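PDB 3D7R: esterase from Staphylococcus aureus subsp. aureus USA300_TCH1516, which probably hydrolyses ester bonds as an esterase-like member of the alpha/beta hydrolase fold, although its natural substrate is not established. Local coordinates for residues K97-I102 with N165-G170; F181-L186 with G251-L256; Q190-K195 with G255-Y260. All coordinates share one frame; numbering follows the deposited sequence.

Contact 1: K97-I102 with N165-G170; sequences KKILYI and NVVVMG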
loop_
_atom_site.group_PDB
_atom_site.type_symbol
_atom_site.label_atom_id
_atom_site.label_comp_id
_atom_site.label_asym_id
_atom_site.label_seq_id
_atom_site.Cartn_x
_atom_site.Cartn_y
_atom_site.Cartn_z
ATOM N N LYS A 97 4.292 -18.698 -6.927
ATOM C CA LYS A 97 3.529 -17.470 -7.155
ATOM C C LYS A 97 3.940 -16.416 -6.126
ATOM O O LYS A 97 4.198 -16.748 -4.969
ATOM C CB LYS A 97 2.018 -17.744 -7.101
ATOM C CG LYS A 97 1.524 -18.739 -8.172
ATOM C CD LYS A 97 0.039 -19.048 -8.073
ATOM C CE LYS A 97 -0.364 -19.749 -6.740
ATOM N NZ LYS A 97 0.106 -21.170 -6.571
ATOM N N LYS A 98 4.013 -15.158 -6.551
ATOM C CA LYS A 98 4.486 -14.077 -5.679
ATOM C C LYS A 98 3.456 -12.968 -5.497
ATOM O O LYS A 98 2.728 -12.628 -6.440
ATOM C CB LYS A 98 5.754 -13.426 -6.255
ATOM C CG LYS A 98 6.783 -14.368 -6.902
ATOM C CD LYS A 98 7.602 -15.104 -5.866
ATOM C CE LYS A 98 8.744 -15.907 -6.514
ATOM N NZ LYS A 98 9.196 -16.961 -5.566
ATOM N N ILE A 99 3.436 -12.383 -4.295
ATOM C CA ILE A 99 2.774 -11.088 -4.068
ATOM C C ILE A 99 3.871 -10.062 -3.761
ATOM O O ILE A 99 4.605 -10.196 -2.774
ATOM C CB ILE A 99 1.770 -11.114 -2.895
ATOM C CG1 ILE A 99 0.575 -12.009 -3.225
ATOM C CG2 ILE A 99 1.284 -9.674 -2.563
ATOM C CD1 ILE A 99 -0.248 -12.458 -1.984
ATOM N N LEU A 100 4.014 -9.072 -4.636
ATOM C CA LEU A 100 4.884 -7.935 -4.355
ATOM C C LEU A 100 4.098 -6.996 -3.461
ATOM O O LEU A 100 3.150 -6.348 -3.918
ATOM C CB LEU A 100 5.294 -7.219 -5.660
ATOM C CG LEU A 100 6.208 -5.993 -5.531
ATOM C CD1 LEU A 100 7.437 -6.285 -4.629
ATOM C CD2 LEU A 100 6.656 -5.495 -6.909
ATOM N N TYR A 101 4.484 -6.908 -2.192
ATOM C CA TYR A 101 3.710 -6.112 -1.237
ATOM C C TYR A 101 4.346 -4.755 -0.961
ATOM O O TYR A 101 5.474 -4.702 -0.455
ATOM C CB TYR A 101 3.467 -6.870 0.093
ATOM C CG TYR A 101 2.379 -6.191 0.908
ATOM C CD1 TYR A 101 1.056 -6.649 0.871
ATOM C CD2 TYR A 101 2.662 -5.057 1.661
ATOM C CE1 TYR A 101 0.058 -5.998 1.582
ATOM C CE2 TYR A 101 1.677 -4.407 2.372
ATOM C CZ TYR A 101 0.380 -4.876 2.321
ATOM O OH TYR A 101 -0.589 -4.214 3.019
ATOM N N ILE A 102 3.608 -3.675 -1.250
ATOM C CA ILE A 102 4.093 -2.296 -1.050
ATOM C C ILE A 102 3.417 -1.706 0.202
ATOM O O ILE A 102 2.232 -1.362 0.176
ATOM C CB ILE A 102 3.821 -1.397 -2.299
ATOM C CG1 ILE A 102 4.261 -2.086 -3.623
ATOM C CG2 ILE A 102 4.480 -0.025 -2.122
ATOM C CD1 ILE A 102 5.745 -2.572 -3.677
ATOM N N ASN A 165 2.557 -14.821 -12.838
ATOM C CA ASN A 165 2.622 -15.454 -11.517
ATOM C C ASN A 165 2.980 -14.431 -10.427
ATOM O O ASN A 165 3.340 -14.782 -9.300
ATOM C CB ASN A 165 3.616 -16.623 -11.554
ATOM C CG ASN A 165 3.087 -17.802 -12.337
ATOM O OD1 ASN A 165 1.945 -18.189 -12.159
ATOM N ND2 ASN A 165 3.919 -18.379 -13.213
ATOM N N VAL A 166 2.870 -13.154 -10.783
ATOM C CA VAL A 166 3.129 -12.079 -9.841
ATOM C C VAL A 166 1.854 -11.260 -9.666
ATOM O O VAL A 166 1.187 -10.895 -10.651
ATOM C CB VAL A 166 4.297 -11.169 -10.312
ATOM C CG1 VAL A 166 4.533 -10.028 -9.314
ATOM C CG2 VAL A 166 5.584 -11.999 -10.476
ATOM N N VAL A 167 1.516 -10.993 -8.413
ATOM C CA VAL A 167 0.401 -10.120 -8.074
ATOM C C VAL A 167 1.031 -8.936 -7.343
ATOM O O VAL A 167 2.001 -9.114 -6.597
ATOM C CB VAL A 167 -0.629 -10.875 -7.188
ATOM C CG1 VAL A 167 -1.606 -9.928 -6.487
ATOM C CG2 VAL A 167 -1.397 -11.979 -8.013
ATOM N N VAL A 168 0.504 -7.732 -7.567
ATOM C CA VAL A 168 0.988 -6.544 -6.846
ATOM C C VAL A 168 -0.088 -6.141 -5.831
ATOM O O VAL A 168 -1.272 -6.188 -6.142
ATOM C CB VAL A 168 1.362 -5.364 -7.801
ATOM C CG1 VAL A 168 1.793 -4.114 -7.002
ATOM C CG2 VAL A 168 2.497 -5.783 -8.777
HETATM N N MSE A 169 0.330 -5.802 -4.611
HETATM C CA MSE A 169 -0.586 -5.442 -3.540
HETATM C C MSE A 169 0.040 -4.324 -2.703
HETATM O O MSE A 169 1.255 -4.260 -2.568
HETATM C CB MSE A 169 -0.805 -6.668 -2.650
HETATM C CG MSE A 169 -1.796 -6.471 -1.521
HETATM SE SE MSE A 169 -2.113 -8.159 -0.562
HETATM C CE MSE A 169 -2.630 -9.290 -2.059
ATOM N N GLY A 170 -0.784 -3.445 -2.149
ATOM C CA GLY A 170 -0.280 -2.399 -1.253
ATOM C C GLY A 170 -1.409 -1.798 -0.445
ATOM O O GLY A 170 -2.570 -1.873 -0.861
#
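Backbone hydrogen bonds join Lys98, Leu100 and Ile102 to Asn165, Val167 and Met169, five in all, alternating in direction as parallel strands require. Lys98 N lies 2.9 Å from Asn165 O and Leu100 N 2.8 Å from Val167 O. In return Lys98 O accepts Val167 N, and Leu100 O accepts Met169 N at 3.0 Å. Weaker CA-H...O contacts fill in between, Ile99 CA reaching Val167 O at 3.3 Å.

Apolar packing is closest on the face of Ile99, Tyr101, Val167 and Met169. Met169, present as selenomethionine, has CG anti to its own backbone N (chi1 -177°), which carries its unbranched chain out between two partners: Ile99 CG2 touches Met169 CB at 3.7 Å, and Tyr101 CE1 meets Met169 CG at 3.6 Å. Its SE sits beside the ring edge of Tyr101, 4.9 Å from the centroid, a Met-aromatic contact. Tyrosine suits this buried place because its ring offers apolar surface to Met169 and helix 113-126, while its hydroxyl bonds to Asp171 OD1.

At the strand start, the amine of buried Lys98 forms a salt bridge with Glu129.

These are two central parallel strands of the alpha/beta hydrolase sheet; strand 166-171 turns directly into helix 173-187, where members of this fold usually carry the nucleophile elbow.

Contact 2: F181-L186 with G251-L256; sequences FVQSLL and GTIEGL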
loop_
_atom_site.group_PDB
_atom_site.type_symbol
_atom_site.label_atom_id
_atom_site.label_comp_id
_atom_site.label_asym_id
_atom_site.label_seq_id
_atom_site.Cartn_x
_atom_site.Cartn_y
_atom_site.Cartn_z
ATOM N N PHE A 181 2.574 2.349 -9.791
ATOM C CA PHE A 181 3.619 1.493 -10.358
ATOM C C PHE A 181 3.085 0.606 -11.501
ATOM O O PHE A 181 3.722 0.461 -12.534
ATOM C CB PHE A 181 4.315 0.658 -9.267
ATOM C CG PHE A 181 5.258 -0.397 -9.825
ATOM C CD1 PHE A 181 6.447 -0.025 -10.441
ATOM C CD2 PHE A 181 4.931 -1.758 -9.751
ATOM C CE1 PHE A 181 7.299 -0.988 -10.995
ATOM C CE2 PHE A 181 5.794 -2.732 -10.290
ATOM C CZ PHE A 181 6.966 -2.344 -10.900
ATOM N N VAL A 182 1.907 0.016 -11.325
ATOM C CA VAL A 182 1.319 -0.809 -12.396
ATOM C C VAL A 182 0.956 0.070 -13.609
ATOM O O VAL A 182 1.089 -0.351 -14.759
ATOM C CB VAL A 182 0.114 -1.634 -11.864
ATOM C CG1 VAL A 182 -0.634 -2.323 -13.014
ATOM C CG2 VAL A 182 0.617 -2.653 -10.802
ATOM N N GLN A 183 0.521 1.297 -13.341
ATOM C CA GLN A 183 0.251 2.275 -14.394
ATOM C C GLN A 183 1.529 2.622 -15.163
ATOM O O GLN A 183 1.509 2.772 -16.394
ATOM C CB GLN A 183 -0.385 3.532 -13.798
ATOM C CG GLN A 183 -1.844 3.364 -13.372
ATOM C CD GLN A 183 -2.394 4.549 -12.566
ATOM O OE1 GLN A 183 -1.641 5.269 -11.916
ATOM N NE2 GLN A 183 -3.714 4.738 -12.601
ATOM N N SER A 184 2.641 2.736 -14.440
ATOM C CA SER A 184 3.955 2.895 -15.067
ATOM C C SER A 184 4.322 1.720 -15.987
ATOM O O SER A 184 4.760 1.926 -17.132
ATOM C CB SER A 184 5.030 3.095 -14.004
ATOM O OG SER A 184 6.307 3.204 -14.607
ATOM N N LEU A 185 4.123 0.502 -15.502
ATOM C CA LEU A 185 4.345 -0.694 -16.321
ATOM C C LEU A 185 3.507 -0.640 -17.604
ATOM O O LEU A 185 4.014 -0.886 -18.705
ATOM C CB LEU A 185 3.983 -1.962 -15.533
ATOM C CG LEU A 185 4.795 -2.300 -14.277
ATOM C CD1 LEU A 185 4.176 -3.492 -13.553
ATOM C CD2 LEU A 185 6.242 -2.590 -14.599
ATOM N N LEU A 186 2.221 -0.329 -17.438
ATOM C CA LEU A 186 1.277 -0.203 -18.551
ATOM C C LEU A 186 1.688 0.890 -19.577
ATOM O O LEU A 186 1.679 0.649 -20.792
ATOM C CB LEU A 186 -0.124 0.080 -17.972
ATOM C CG LEU A 186 -1.298 0.320 -18.918
ATOM C CD1 LEU A 186 -1.441 -0.858 -19.882
ATOM C CD2 LEU A 186 -2.567 0.522 -18.095
ATOM N N GLY A 251 -4.138 8.693 -13.183
ATOM C CA GLY A 251 -3.280 7.912 -14.101
ATOM C C GLY A 251 -4.027 7.052 -15.111
ATOM O O GLY A 251 -5.262 7.120 -15.208
ATOM N N THR A 252 -3.282 6.241 -15.865
ATOM C CA THR A 252 -3.853 5.380 -16.894
ATOM C C THR A 252 -4.780 4.321 -16.285
ATOM O O THR A 252 -4.453 3.694 -15.268
ATOM C CB THR A 252 -2.742 4.732 -17.753
ATOM O OG1 THR A 252 -1.927 5.763 -18.318
ATOM C CG2 THR A 252 -3.317 3.920 -18.906
ATOM N N ILE A 253 -5.938 4.139 -16.914
ATOM C CA ILE A 253 -6.972 3.193 -16.471
ATOM C C ILE A 253 -7.111 2.062 -17.492
ATOM O O ILE A 253 -7.114 0.870 -17.143
ATOM C CB ILE A 253 -8.358 3.940 -16.314
ATOM C CG1 ILE A 253 -8.328 4.948 -15.155
ATOM C CG2 ILE A 253 -9.517 2.973 -16.150
ATOM C CD1 ILE A 253 -7.831 4.385 -13.843
ATOM N N GLU A 254 -7.255 2.452 -18.761
ATOM C CA GLU A 254 -7.404 1.510 -19.878
ATOM C C GLU A 254 -6.195 0.589 -20.015
ATOM O O GLU A 254 -5.067 1.068 -20.183
ATOM C CB GLU A 254 -7.663 2.266 -21.187
ATOM C CG GLU A 254 -8.890 3.188 -21.101
ATOM C CD GLU A 254 -9.221 3.899 -22.424
ATOM O OE1 GLU A 254 -8.445 3.764 -23.384
ATOM O OE2 GLU A 254 -10.258 4.588 -22.506
ATOM N N GLY A 255 -6.445 -0.721 -19.930
ATOM C CA GLY A 255 -5.404 -1.739 -20.038
ATOM C C GLY A 255 -4.900 -2.322 -18.714
ATOM O O GLY A 255 -4.069 -3.218 -18.706
ATOM N N LEU A 256 -5.390 -1.808 -17.589
ATOM C CA LEU A 256 -4.986 -2.324 -16.282
ATOM C C LEU A 256 -5.367 -3.805 -16.125
ATOM O O LEU A 256 -6.348 -4.265 -16.726
ATOM C CB LEU A 256 -5.614 -1.492 -15.148
ATOM C CG LEU A 256 -4.975 -0.123 -14.848
ATOM C CD1 LEU A 256 -5.778 0.652 -13.826
ATOM C CD2 LEU A 256 -3.539 -0.330 -14.336
#
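Leu186 supplies most of the apolar contact with Thr252 and Leu256, standing between them at the side of the helix. Its CG is anti to the backbone N (chi1 177°), which carries the branch out to the loop: Leu186 CD2 touches Thr252 CG2 at 3.6 Å and Leu256 CD2 at 4.0 Å, while Leu186 CD1 rests 3.7 Å from Gly255 O. One helical turn earlier, the beta-branched Val182 adds CG1 against Leu256 CD2 at 3.8 Å. Leu256 can serve both because its long side chain reaches the groove between these two helix positions, and helix 270-282 touches it through Met280.

Helix 173-187 joins parallel strands 166-171 and 195-199 as the helix of a beta-alpha-beta crossover in the alpha/beta hydrolase fold, and residues 251-256 lead into strand 259-264.

Polar contact rests on Gln183, whose extended side chain brings NE2 within 3.0 Å of Thr252 O. The bond is bent, 134° at the hydrogen, with the donor above the carbonyl plane; Pro248 O takes NE2 as well. Thr252 OG1 bonds to Asp187.

Within the loop, Ile253 to Leu256 form a type II beta turn, closed by Leu256 N to Ile253 O at 3.2 Å. Gly255 occupies its third position with a positive phi of 100°, a conformation open to glycine because it has no CB to press on the preceding carbonyl oxygen.

Contact 3: Q190-K195 with G255-Y260; sequences QPLPNK and GLPPVY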
loop_
_atom_site.group_PDB
_atom_site.type_symbol
_atom_site.label_atom_id
_atom_site.label_comp_id
_atom_site.label_asym_id
_atom_site.label_seq_id
_atom_site.Cartn_x
_atom_site.Cartn_y
_atom_site.Cartn_z
ATOM N N GLN A 190 5.418 -2.723 -20.235
ATOM C CA GLN A 190 6.090 -3.782 -19.472
ATOM C C GLN A 190 5.102 -4.902 -19.175
ATOM O O GLN A 190 3.924 -4.629 -18.964
ATOM C CB GLN A 190 6.604 -3.231 -18.133
ATOM C CG GLN A 190 7.726 -2.184 -18.203
ATOM C CD GLN A 190 9.069 -2.771 -18.581
ATOM O OE1 GLN A 190 9.212 -3.983 -18.771
ATOM N NE2 GLN A 190 10.062 -1.915 -18.706
ATOM N N PRO A 191 5.573 -6.166 -19.116
ATOM C CA PRO A 191 4.672 -7.230 -18.661
ATOM C C PRO A 191 3.976 -6.858 -17.337
ATOM O O PRO A 191 4.635 -6.411 -16.391
ATOM C CB PRO A 191 5.616 -8.429 -18.458
ATOM C CG PRO A 191 6.732 -8.191 -19.489
ATOM C CD PRO A 191 6.919 -6.679 -19.471
ATOM N N LEU A 192 2.660 -7.042 -17.288
ATOM C CA LEU A 192 1.834 -6.621 -16.156
ATOM C C LEU A 192 1.602 -7.778 -15.168
ATOM O O LEU A 192 1.584 -8.935 -15.579
ATOM C CB LEU A 192 0.482 -6.138 -16.672
ATOM C CG LEU A 192 0.451 -4.942 -17.628
ATOM C CD1 LEU A 192 -0.973 -4.721 -18.159
ATOM C CD2 LEU A 192 0.976 -3.687 -16.927
ATOM N N PRO A 193 1.381 -7.468 -13.874
ATOM C CA PRO A 193 1.061 -8.538 -12.908
ATOM C C PRO A 193 -0.312 -9.123 -13.235
ATOM O O PRO A 193 -1.119 -8.470 -13.899
ATOM C CB PRO A 193 1.030 -7.810 -11.563
ATOM C CG PRO A 193 0.643 -6.358 -11.932
ATOM C CD PRO A 193 1.372 -6.127 -13.249
ATOM N N ASN A 194 -0.564 -10.344 -12.791
ATOM C CA ASN A 194 -1.838 -11.024 -13.034
ATOM C C ASN A 194 -3.010 -10.264 -12.404
ATOM O O ASN A 194 -4.128 -10.245 -12.939
ATOM C CB ASN A 194 -1.746 -12.428 -12.424
ATOM C CG ASN A 194 -2.972 -13.269 -12.701
ATOM O OD1 ASN A 194 -3.684 -13.672 -11.774
ATOM N ND2 ASN A 194 -3.230 -13.541 -13.981
ATOM N N LYS A 195 -2.759 -9.663 -11.241
ATOM C CA LYS A 195 -3.810 -8.939 -10.521
ATOM C C LYS A 195 -3.197 -7.807 -9.724
ATOM O O LYS A 195 -2.005 -7.848 -9.411
ATOM C CB LYS A 195 -4.582 -9.875 -9.563
ATOM C CG LYS A 195 -5.409 -10.982 -10.242
ATOM C CD LYS A 195 -6.074 -11.918 -9.183
ATOM C CE LYS A 195 -6.954 -12.983 -9.877
ATOM N NZ LYS A 195 -6.099 -14.124 -10.349
ATOM N N GLY A 255 -6.445 -0.721 -19.930
ATOM C CA GLY A 255 -5.404 -1.739 -20.038
ATOM C C GLY A 255 -4.900 -2.322 -18.714
ATOM O O GLY A 255 -4.069 -3.218 -18.706
ATOM N N LEU A 256 -5.390 -1.808 -17.589
ATOM C CA LEU A 256 -4.986 -2.324 -16.282
ATOM C C LEU A 256 -5.367 -3.805 -16.125
ATOM O O LEU A 256 -6.348 -4.265 -16.726
ATOM C CB LEU A 256 -5.614 -1.492 -15.148
ATOM C CG LEU A 256 -4.975 -0.123 -14.848
ATOM C CD1 LEU A 256 -5.778 0.652 -13.826
ATOM C CD2 LEU A 256 -3.539 -0.330 -14.336
ATOM N N PRO A 257 -4.604 -4.551 -15.307
ATOM C CA PRO A 257 -5.050 -5.904 -14.959
ATOM C C PRO A 257 -6.239 -5.794 -13.991
ATOM O O PRO A 257 -6.522 -4.682 -13.503
ATOM C CB PRO A 257 -3.822 -6.494 -14.238
ATOM C CG PRO A 257 -3.177 -5.316 -13.606
ATOM C CD PRO A 257 -3.343 -4.195 -14.630
ATOM N N PRO A 258 -6.947 -6.917 -13.724
ATOM C CA PRO A 258 -8.051 -6.890 -12.761
ATOM C C PRO A 258 -7.622 -6.277 -11.422
ATOM O O PRO A 258 -6.557 -6.618 -10.910
ATOM C CB PRO A 258 -8.390 -8.377 -12.568
ATOM C CG PRO A 258 -8.015 -9.004 -13.880
ATOM C CD PRO A 258 -6.778 -8.257 -14.332
ATOM N N VAL A 259 -8.454 -5.388 -10.884
ATOM C CA VAL A 259 -8.162 -4.678 -9.611
ATOM C C VAL A 259 -9.155 -5.115 -8.529
ATOM O O VAL A 259 -10.359 -5.294 -8.809
ATOM C CB VAL A 259 -8.144 -3.113 -9.798
ATOM C CG1 VAL A 259 -7.884 -2.370 -8.450
ATOM C CG2 VAL A 259 -7.075 -2.678 -10.815
ATOM N N TYR A 260 -8.640 -5.333 -7.314
ATOM C CA TYR A 260 -9.439 -5.778 -6.172
ATOM C C TYR A 260 -9.131 -4.795 -5.099
ATOM O O TYR A 260 -7.973 -4.635 -4.738
ATOM C CB TYR A 260 -9.015 -7.187 -5.726
ATOM C CG TYR A 260 -9.155 -8.183 -6.851
ATOM C CD1 TYR A 260 -10.257 -9.030 -6.903
ATOM C CD2 TYR A 260 -8.221 -8.233 -7.899
ATOM C CE1 TYR A 260 -10.428 -9.927 -7.963
ATOM C CE2 TYR A 260 -8.381 -9.146 -8.964
ATOM C CZ TYR A 260 -9.492 -9.979 -8.976
ATOM O OH TYR A 260 -9.691 -10.885 -10.002
#
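Gly255 begins the contact by receiving Leu192, whose CD1 lies 3.5 Å from Gly255 O. From here the second segment runs into strand 259-264, which lies parallel to and beside strand 195-199 in the alpha/beta hydrolase sheet; the first segment is the loop leading into that neighbouring strand.

Pro257 meets the loop broadly. Its CD is 4.3 Å from Leu192 CD1, its CG is 4.3 Å from Pro193 CG, and its CB approaches Pro193 O at 3.4 Å. Two proline rings brought together at their CG atoms suit a place where the chain is extended yet not paired by hydrogen bonds, since neither has an N-H to satisfy.

Pro258 follows with CD 3.6 Å from Asn194 O, and its O lies 3.6 Å from Lys195 CA. Its backbone also bonds to Leu196, so the sheet pairing starts here.

Tyr260 ends the segment. The methylenes of Lys195 pass obliquely by its ring, Lys195 CD being 3.6 Å from Tyr260 CE2, while Tyr197 stacks on the same ring. Burial of so long a side chain is practicable because its polar end is well provided for: backbone oxygens of Ile318 and Glu320 accept from NZ, and the bend at the last torsion (chi4 82°) turns Lys195 NZ toward Asn194 OD1, 2.8 Å away.

How the contacts relate
From the N terminus, contact 1 closes first, joining 97-102 to 165-170 over an excursion that is about half helix and includes strand 129-133. It is complete before the others open. The chain then enters helix 173-187, which begins contact 2, and returns through 190-195, which begins contact 3. Both end on the same later stretch, sharing Gly255 and Leu256, and their loops cross because contact 2 both opens and closes earlier. Contact 3 also abuts contact 1, as Val166 O bonds to Asn194 N, so strands 98-102, 166-171, 195-199 and 259-264 are tied side by side. Contact 2 fastens the helix on one sheet face to the loop entering strand 259-264, and Val182 reaches Val168 of contact 1.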